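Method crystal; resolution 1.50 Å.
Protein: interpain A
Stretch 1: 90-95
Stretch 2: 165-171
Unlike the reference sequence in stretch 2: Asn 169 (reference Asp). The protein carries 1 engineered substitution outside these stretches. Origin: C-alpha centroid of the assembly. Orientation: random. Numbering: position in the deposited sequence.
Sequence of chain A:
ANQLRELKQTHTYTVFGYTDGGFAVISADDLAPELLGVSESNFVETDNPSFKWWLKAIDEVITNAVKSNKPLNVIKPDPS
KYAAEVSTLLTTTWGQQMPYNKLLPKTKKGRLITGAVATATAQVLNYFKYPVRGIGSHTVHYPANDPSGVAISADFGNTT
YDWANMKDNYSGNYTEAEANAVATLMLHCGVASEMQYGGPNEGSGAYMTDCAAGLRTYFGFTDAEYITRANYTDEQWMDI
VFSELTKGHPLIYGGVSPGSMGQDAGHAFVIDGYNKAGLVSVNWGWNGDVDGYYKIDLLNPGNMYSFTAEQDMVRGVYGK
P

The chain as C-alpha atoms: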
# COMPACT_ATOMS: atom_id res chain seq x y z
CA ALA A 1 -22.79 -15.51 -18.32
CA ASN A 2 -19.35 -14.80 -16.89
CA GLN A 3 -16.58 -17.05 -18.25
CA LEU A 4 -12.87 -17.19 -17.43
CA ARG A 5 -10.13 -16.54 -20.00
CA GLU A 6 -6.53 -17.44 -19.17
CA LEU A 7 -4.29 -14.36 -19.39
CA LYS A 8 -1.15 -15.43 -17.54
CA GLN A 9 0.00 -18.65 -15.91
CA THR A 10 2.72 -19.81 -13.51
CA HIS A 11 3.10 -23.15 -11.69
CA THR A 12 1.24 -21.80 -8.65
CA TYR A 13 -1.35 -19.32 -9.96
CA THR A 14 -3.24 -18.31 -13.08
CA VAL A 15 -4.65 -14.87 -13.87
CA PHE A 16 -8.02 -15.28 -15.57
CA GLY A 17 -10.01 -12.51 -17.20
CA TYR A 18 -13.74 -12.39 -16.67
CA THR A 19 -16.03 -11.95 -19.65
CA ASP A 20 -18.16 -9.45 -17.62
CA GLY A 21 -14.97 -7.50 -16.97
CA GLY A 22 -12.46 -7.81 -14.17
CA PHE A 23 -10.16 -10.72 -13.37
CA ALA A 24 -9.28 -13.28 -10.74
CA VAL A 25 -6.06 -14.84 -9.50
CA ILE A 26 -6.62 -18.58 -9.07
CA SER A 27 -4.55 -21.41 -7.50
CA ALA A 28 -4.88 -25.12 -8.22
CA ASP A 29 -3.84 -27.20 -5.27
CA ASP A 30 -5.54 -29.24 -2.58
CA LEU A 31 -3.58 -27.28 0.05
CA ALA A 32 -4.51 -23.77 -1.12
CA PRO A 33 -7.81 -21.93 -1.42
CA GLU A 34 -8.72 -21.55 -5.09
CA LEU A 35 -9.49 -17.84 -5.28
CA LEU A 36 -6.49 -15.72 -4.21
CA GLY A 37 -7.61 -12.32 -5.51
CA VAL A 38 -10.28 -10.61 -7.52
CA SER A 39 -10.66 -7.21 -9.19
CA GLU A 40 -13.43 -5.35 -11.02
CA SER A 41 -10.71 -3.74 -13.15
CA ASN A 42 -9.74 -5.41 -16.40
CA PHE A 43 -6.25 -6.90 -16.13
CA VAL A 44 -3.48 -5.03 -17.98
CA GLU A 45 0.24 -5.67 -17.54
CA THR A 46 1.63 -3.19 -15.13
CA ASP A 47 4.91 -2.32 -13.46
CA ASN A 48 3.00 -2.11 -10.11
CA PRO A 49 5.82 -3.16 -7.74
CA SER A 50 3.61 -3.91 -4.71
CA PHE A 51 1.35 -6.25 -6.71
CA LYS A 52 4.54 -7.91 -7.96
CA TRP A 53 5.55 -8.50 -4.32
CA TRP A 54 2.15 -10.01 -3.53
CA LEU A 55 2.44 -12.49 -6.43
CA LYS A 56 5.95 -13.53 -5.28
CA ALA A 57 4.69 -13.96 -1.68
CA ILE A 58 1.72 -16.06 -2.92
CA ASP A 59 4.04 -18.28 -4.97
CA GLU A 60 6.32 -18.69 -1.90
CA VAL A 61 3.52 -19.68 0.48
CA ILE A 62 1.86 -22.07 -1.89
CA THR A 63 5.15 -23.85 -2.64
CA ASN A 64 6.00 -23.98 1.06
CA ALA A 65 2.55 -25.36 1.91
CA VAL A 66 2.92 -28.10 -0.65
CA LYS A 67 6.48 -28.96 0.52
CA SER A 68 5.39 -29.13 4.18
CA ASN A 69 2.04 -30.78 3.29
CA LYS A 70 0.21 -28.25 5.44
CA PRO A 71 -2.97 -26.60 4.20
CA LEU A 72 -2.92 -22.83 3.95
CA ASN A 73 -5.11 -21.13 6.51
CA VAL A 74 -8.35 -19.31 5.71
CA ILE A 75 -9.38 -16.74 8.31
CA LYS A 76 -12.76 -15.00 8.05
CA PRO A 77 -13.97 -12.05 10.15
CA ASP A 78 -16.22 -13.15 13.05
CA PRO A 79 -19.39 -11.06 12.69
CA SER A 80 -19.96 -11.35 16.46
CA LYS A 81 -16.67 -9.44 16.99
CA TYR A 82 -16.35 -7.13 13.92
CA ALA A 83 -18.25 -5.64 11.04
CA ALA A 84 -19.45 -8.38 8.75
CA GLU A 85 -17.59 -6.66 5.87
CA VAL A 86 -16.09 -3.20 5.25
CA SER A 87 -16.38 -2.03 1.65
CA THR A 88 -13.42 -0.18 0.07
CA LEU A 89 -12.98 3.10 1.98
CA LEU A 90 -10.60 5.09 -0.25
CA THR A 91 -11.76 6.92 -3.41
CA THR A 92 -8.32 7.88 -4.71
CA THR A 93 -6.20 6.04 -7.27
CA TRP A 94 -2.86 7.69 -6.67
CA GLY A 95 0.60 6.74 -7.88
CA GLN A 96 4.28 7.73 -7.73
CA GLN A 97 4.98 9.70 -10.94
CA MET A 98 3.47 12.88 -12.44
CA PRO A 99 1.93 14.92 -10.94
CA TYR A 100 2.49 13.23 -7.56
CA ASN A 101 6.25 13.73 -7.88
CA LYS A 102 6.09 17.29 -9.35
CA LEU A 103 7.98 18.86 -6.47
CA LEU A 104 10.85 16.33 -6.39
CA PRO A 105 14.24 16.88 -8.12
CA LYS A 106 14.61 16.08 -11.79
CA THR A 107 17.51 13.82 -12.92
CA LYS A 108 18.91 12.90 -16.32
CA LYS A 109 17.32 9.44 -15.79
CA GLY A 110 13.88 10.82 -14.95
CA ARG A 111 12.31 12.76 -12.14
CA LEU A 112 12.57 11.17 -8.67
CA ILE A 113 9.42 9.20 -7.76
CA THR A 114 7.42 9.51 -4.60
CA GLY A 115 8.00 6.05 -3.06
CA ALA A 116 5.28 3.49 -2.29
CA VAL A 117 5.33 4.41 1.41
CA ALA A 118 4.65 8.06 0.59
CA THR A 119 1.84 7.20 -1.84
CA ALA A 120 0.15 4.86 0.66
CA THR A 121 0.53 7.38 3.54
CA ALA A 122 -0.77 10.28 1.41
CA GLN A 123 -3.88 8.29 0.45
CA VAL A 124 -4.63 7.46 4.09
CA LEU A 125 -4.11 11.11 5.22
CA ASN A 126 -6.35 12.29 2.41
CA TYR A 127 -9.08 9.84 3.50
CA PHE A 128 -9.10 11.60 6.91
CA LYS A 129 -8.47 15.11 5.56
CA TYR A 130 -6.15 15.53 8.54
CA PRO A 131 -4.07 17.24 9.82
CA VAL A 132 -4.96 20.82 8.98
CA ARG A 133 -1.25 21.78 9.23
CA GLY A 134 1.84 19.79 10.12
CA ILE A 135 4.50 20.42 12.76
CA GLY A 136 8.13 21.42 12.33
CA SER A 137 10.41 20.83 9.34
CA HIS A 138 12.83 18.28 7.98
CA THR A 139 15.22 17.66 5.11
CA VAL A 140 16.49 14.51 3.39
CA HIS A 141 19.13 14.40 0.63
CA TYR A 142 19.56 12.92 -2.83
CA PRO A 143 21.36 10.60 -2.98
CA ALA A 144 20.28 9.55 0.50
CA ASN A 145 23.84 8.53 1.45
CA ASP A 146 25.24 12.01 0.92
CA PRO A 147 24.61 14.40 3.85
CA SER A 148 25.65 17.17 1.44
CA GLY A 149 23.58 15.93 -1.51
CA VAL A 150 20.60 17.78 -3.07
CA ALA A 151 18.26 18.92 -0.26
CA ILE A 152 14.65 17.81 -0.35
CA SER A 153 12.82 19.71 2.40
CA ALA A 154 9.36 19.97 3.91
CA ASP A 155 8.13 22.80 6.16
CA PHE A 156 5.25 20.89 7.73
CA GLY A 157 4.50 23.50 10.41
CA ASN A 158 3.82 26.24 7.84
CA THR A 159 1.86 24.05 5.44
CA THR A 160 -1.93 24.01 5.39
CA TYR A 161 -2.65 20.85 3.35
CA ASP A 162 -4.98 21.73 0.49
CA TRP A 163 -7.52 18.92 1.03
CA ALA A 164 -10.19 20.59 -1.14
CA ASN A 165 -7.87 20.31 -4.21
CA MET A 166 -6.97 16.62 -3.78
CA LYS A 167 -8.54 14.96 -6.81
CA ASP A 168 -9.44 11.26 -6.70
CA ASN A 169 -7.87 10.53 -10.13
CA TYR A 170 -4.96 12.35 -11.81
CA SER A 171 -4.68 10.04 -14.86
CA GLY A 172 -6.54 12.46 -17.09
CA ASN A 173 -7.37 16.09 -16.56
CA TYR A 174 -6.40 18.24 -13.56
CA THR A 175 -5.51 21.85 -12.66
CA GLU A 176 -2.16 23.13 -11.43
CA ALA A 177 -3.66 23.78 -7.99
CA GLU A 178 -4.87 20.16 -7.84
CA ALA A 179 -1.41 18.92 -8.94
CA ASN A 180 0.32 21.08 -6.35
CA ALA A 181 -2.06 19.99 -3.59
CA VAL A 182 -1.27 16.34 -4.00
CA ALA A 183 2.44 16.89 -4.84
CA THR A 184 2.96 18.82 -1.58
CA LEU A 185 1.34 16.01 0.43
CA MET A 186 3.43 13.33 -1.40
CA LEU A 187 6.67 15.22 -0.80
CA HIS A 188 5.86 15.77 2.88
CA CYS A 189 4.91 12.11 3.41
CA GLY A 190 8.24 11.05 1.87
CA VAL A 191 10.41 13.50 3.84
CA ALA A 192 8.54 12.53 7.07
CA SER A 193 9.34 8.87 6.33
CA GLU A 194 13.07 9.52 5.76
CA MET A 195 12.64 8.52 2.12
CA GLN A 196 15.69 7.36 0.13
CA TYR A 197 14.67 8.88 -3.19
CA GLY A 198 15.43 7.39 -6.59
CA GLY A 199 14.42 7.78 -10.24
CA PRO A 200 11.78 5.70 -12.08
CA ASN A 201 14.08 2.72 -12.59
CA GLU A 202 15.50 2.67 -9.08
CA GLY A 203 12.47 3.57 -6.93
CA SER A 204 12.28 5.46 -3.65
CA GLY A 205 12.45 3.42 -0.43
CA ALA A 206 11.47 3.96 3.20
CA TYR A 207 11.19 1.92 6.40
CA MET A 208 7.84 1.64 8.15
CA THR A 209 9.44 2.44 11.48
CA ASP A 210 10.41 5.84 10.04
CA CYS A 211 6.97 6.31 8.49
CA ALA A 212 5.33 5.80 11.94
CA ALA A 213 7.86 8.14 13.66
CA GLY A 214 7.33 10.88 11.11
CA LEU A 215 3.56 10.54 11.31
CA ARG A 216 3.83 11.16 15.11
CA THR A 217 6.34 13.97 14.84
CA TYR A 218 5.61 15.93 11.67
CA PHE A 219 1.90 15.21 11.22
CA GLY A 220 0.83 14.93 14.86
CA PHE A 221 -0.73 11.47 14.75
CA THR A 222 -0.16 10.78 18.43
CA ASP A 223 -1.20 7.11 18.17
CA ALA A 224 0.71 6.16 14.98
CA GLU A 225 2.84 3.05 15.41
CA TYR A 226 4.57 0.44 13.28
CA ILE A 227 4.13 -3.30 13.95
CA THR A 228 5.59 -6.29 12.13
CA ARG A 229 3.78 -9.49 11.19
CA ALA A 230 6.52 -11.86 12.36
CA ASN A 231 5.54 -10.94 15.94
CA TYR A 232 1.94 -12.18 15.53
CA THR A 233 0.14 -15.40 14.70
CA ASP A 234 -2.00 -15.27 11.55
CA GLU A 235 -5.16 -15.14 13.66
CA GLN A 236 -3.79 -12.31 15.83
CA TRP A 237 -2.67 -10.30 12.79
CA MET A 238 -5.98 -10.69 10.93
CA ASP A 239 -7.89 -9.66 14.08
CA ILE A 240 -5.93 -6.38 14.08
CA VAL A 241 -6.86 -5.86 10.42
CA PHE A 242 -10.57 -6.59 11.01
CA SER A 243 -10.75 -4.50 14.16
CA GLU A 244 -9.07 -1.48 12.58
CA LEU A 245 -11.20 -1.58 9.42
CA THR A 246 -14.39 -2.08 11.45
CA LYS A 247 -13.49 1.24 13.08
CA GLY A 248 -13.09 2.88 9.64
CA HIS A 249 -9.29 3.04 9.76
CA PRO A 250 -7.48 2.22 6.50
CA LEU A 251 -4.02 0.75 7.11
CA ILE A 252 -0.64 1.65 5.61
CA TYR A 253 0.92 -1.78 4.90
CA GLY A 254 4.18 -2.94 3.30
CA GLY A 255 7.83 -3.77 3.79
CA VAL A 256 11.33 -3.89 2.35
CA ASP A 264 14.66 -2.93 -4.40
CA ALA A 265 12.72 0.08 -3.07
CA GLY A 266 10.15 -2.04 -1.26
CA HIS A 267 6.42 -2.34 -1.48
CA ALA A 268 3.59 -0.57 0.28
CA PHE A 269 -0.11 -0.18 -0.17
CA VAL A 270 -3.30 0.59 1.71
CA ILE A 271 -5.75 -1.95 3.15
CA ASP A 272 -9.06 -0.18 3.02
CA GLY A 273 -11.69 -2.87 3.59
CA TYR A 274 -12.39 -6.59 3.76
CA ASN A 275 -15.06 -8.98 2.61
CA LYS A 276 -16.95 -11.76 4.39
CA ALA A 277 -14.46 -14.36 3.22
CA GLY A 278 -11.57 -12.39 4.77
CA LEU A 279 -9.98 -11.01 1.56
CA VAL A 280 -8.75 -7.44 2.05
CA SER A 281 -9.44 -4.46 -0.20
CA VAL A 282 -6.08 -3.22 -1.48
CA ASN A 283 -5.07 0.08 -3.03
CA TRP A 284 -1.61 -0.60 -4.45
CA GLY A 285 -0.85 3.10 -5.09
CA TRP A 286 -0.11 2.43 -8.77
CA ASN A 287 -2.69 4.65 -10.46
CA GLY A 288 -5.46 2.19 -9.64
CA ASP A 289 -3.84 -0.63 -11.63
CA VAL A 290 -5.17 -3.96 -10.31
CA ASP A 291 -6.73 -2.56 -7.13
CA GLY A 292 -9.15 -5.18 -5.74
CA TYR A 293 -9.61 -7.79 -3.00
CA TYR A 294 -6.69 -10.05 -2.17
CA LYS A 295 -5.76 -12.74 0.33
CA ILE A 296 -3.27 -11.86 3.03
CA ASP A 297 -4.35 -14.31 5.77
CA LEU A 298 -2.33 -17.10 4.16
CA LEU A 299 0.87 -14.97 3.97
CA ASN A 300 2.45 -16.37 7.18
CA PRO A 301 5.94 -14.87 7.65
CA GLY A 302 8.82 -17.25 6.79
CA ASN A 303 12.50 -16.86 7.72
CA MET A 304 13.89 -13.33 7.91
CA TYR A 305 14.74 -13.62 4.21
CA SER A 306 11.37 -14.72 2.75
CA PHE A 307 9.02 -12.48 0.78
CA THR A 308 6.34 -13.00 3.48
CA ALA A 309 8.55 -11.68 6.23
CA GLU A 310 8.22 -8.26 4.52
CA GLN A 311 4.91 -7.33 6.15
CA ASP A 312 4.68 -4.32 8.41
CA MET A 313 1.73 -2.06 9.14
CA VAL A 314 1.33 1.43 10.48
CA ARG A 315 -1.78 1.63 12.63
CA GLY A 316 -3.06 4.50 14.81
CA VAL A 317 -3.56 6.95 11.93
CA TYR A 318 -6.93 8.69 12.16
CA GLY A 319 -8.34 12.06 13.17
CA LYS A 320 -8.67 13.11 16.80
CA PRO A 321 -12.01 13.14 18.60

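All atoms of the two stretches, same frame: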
# COMPACT_ATOMS: atom_id res chain seq x y z
N LEU A 90 -11.23 4.00 0.50
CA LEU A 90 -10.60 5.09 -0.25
C LEU A 90 -11.31 5.35 -1.59
O LEU A 90 -11.90 4.42 -2.19
CB LEU A 90 -9.14 4.72 -0.54
CG LEU A 90 -8.03 5.05 0.46
CD1 LEU A 90 -8.32 5.03 1.95
CD2 LEU A 90 -6.77 4.26 0.07
N THR A 91 -11.23 6.59 -2.07
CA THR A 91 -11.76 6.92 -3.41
C THR A 91 -10.66 7.32 -4.40
O THR A 91 -10.92 7.55 -5.58
CB THR A 91 -12.78 8.08 -3.31
OG1 THR A 91 -12.18 9.19 -2.64
CG2 THR A 91 -14.02 7.59 -2.50
N THR A 92 -9.42 7.41 -3.90
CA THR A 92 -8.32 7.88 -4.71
C THR A 92 -7.64 6.70 -5.43
O THR A 92 -7.71 5.55 -4.99
CB THR A 92 -7.27 8.58 -3.84
OG1 THR A 92 -6.92 7.74 -2.72
CG2 THR A 92 -7.79 9.90 -3.34
N THR A 93 -7.00 7.01 -6.55
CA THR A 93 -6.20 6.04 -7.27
C THR A 93 -4.83 6.63 -7.56
O THR A 93 -4.43 6.81 -8.71
CB THR A 93 -6.90 5.57 -8.57
OG1 THR A 93 -7.38 6.70 -9.29
CG2 THR A 93 -8.05 4.64 -8.24
N TRP A 94 -4.11 6.95 -6.50
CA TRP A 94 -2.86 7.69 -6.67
C TRP A 94 -1.67 6.82 -7.04
O TRP A 94 -1.77 5.58 -7.01
CB TRP A 94 -2.60 8.52 -5.40
CG TRP A 94 -3.62 9.63 -5.23
CD1 TRP A 94 -4.59 10.01 -6.13
CD2 TRP A 94 -3.74 10.52 -4.12
NE1 TRP A 94 -5.29 11.10 -5.65
CE2 TRP A 94 -4.81 11.42 -4.41
CE3 TRP A 94 -3.08 10.63 -2.87
CZ2 TRP A 94 -5.24 12.40 -3.52
CZ3 TRP A 94 -3.48 11.63 -1.99
CH2 TRP A 94 -4.56 12.50 -2.31
N GLY A 95 -0.57 7.45 -7.44
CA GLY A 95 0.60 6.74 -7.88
C GLY A 95 1.87 7.47 -7.45
O GLY A 95 1.84 8.24 -6.47
N ASN A 165 -8.41 20.46 -2.84
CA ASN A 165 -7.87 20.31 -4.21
C ASN A 165 -7.21 18.96 -4.45
O ASN A 165 -6.52 18.77 -5.47
CB ASN A 165 -6.89 21.46 -4.52
CG ASN A 165 -7.58 22.68 -5.10
OD1 ASN A 165 -8.48 22.57 -5.95
ND2 ASN A 165 -7.16 23.86 -4.64
N MET A 166 -7.46 17.99 -3.56
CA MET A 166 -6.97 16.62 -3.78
C MET A 166 -7.98 15.83 -4.62
O MET A 166 -8.97 15.35 -4.11
CB MET A 166 -6.74 15.89 -2.46
CG MET A 166 -5.94 16.62 -1.46
SD MET A 166 -4.20 16.53 -1.82
CE MET A 166 -3.53 17.43 -0.38
N LYS A 167 -7.69 15.69 -5.89
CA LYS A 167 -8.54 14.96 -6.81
C LYS A 167 -8.41 13.46 -6.57
O LYS A 167 -7.34 12.98 -6.18
CB LYS A 167 -8.12 15.34 -8.24
CG LYS A 167 -9.04 14.99 -9.35
CD LYS A 167 -8.66 15.81 -10.62
CE LYS A 167 -9.78 15.78 -11.64
NZ LYS A 167 -11.11 15.41 -11.11
N ASP A 168 -9.48 12.71 -6.85
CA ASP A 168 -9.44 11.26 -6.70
C ASP A 168 -8.48 10.65 -7.73
O ASP A 168 -7.72 9.76 -7.41
CB ASP A 168 -10.82 10.64 -6.88
CG ASP A 168 -11.66 10.76 -5.64
OD1 ASP A 168 -11.11 11.03 -4.54
OD2 ASP A 168 -12.89 10.55 -5.79
N ASN A 169 -8.51 11.17 -8.97
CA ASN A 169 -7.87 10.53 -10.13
C ASN A 169 -7.08 11.62 -10.85
O ASN A 169 -7.64 12.63 -11.22
CB ASN A 169 -9.01 10.00 -11.03
CG ASN A 169 -8.53 9.22 -12.24
OD1 ASN A 169 -7.33 9.13 -12.55
ND2 ASN A 169 -9.50 8.63 -12.97
N TYR A 170 -5.79 11.41 -11.07
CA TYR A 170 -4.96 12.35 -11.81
C TYR A 170 -4.47 11.75 -13.14
O TYR A 170 -3.52 12.26 -13.72
CB TYR A 170 -3.73 12.76 -10.98
CG TYR A 170 -4.04 13.71 -9.84
CD1 TYR A 170 -4.36 13.22 -8.56
CD2 TYR A 170 -3.98 15.09 -10.03
CE1 TYR A 170 -4.63 14.08 -7.49
CE2 TYR A 170 -4.26 15.98 -8.96
CZ TYR A 170 -4.58 15.46 -7.69
OH TYR A 170 -4.86 16.31 -6.65
N SER A 171 -5.11 10.68 -13.61
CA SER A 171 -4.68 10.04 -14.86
C SER A 171 -5.21 10.72 -16.10
O SER A 171 -4.85 10.31 -17.23
CB SER A 171 -5.10 8.57 -14.88
OG SER A 171 -6.51 8.48 -14.91
O HOH W 1 -10.01 7.48 -8.29
O HOH W 2 -5.33 8.50 -10.86

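Three direct hydrogen bonds join the two loops, and all of them fall on Lys 167 and Asp 168. The indole nitrogen of Trp 94 donates to a main-chain carbonyl, with NE1 of Trp 94 2.8 Å from O of Lys 167 and an angle of 149° at the hydrogen. This acceptor lies at the edge of the indole, near its plane, where the N-H group points. The backbone of Thr 93 makes the straighter bond: its N lies 3.0 Å from O of Asp 168, at 163°. At the exposed end, the hydroxyl OG1 of Thr 91 donates to the carboxylate, 2.9 Å from OD1 of Asp 168. Asp 168 thus engages stretch 1 through both its carbonyl and its side chain, and it approaches closely enough for CA of Thr 92 to make a CA-H...O contact with O of Asp 168 at 3.3 Å.

Two waters extend this polar network. Water 1 donates to O of Thr 91 (2.9 Å) and, weakly, to O of Asp 168 (3.3 Å), and also bonds OG1 of Thr 93 (2.9 Å). Water 2 donates to O of Thr 93 (2.9 Å) and to OD1 of Asn 169 (2.7 Å) while accepting from N of Tyr 170 (3.0 Å), bridging Thr 93 to Asn 169 and Tyr 170, neither of which it hydrogen-bonds directly.

Packing centres on the buried Trp 94. Its CZ2 lies 3.9 Å from CB of Met 166, whose side chain starts toward stretch 1 but ends leading away. Tyr 170 meets the indole obliquely, the ring planes inclined at 58°, with CD1 of Trp 94 4.0 Å from CD1 of Tyr 170. Within stretch 2, N of Lys 167 donates to OH of Tyr 170 (3.0 Å), tying the phenol to the residue whose carbonyl receives the indole.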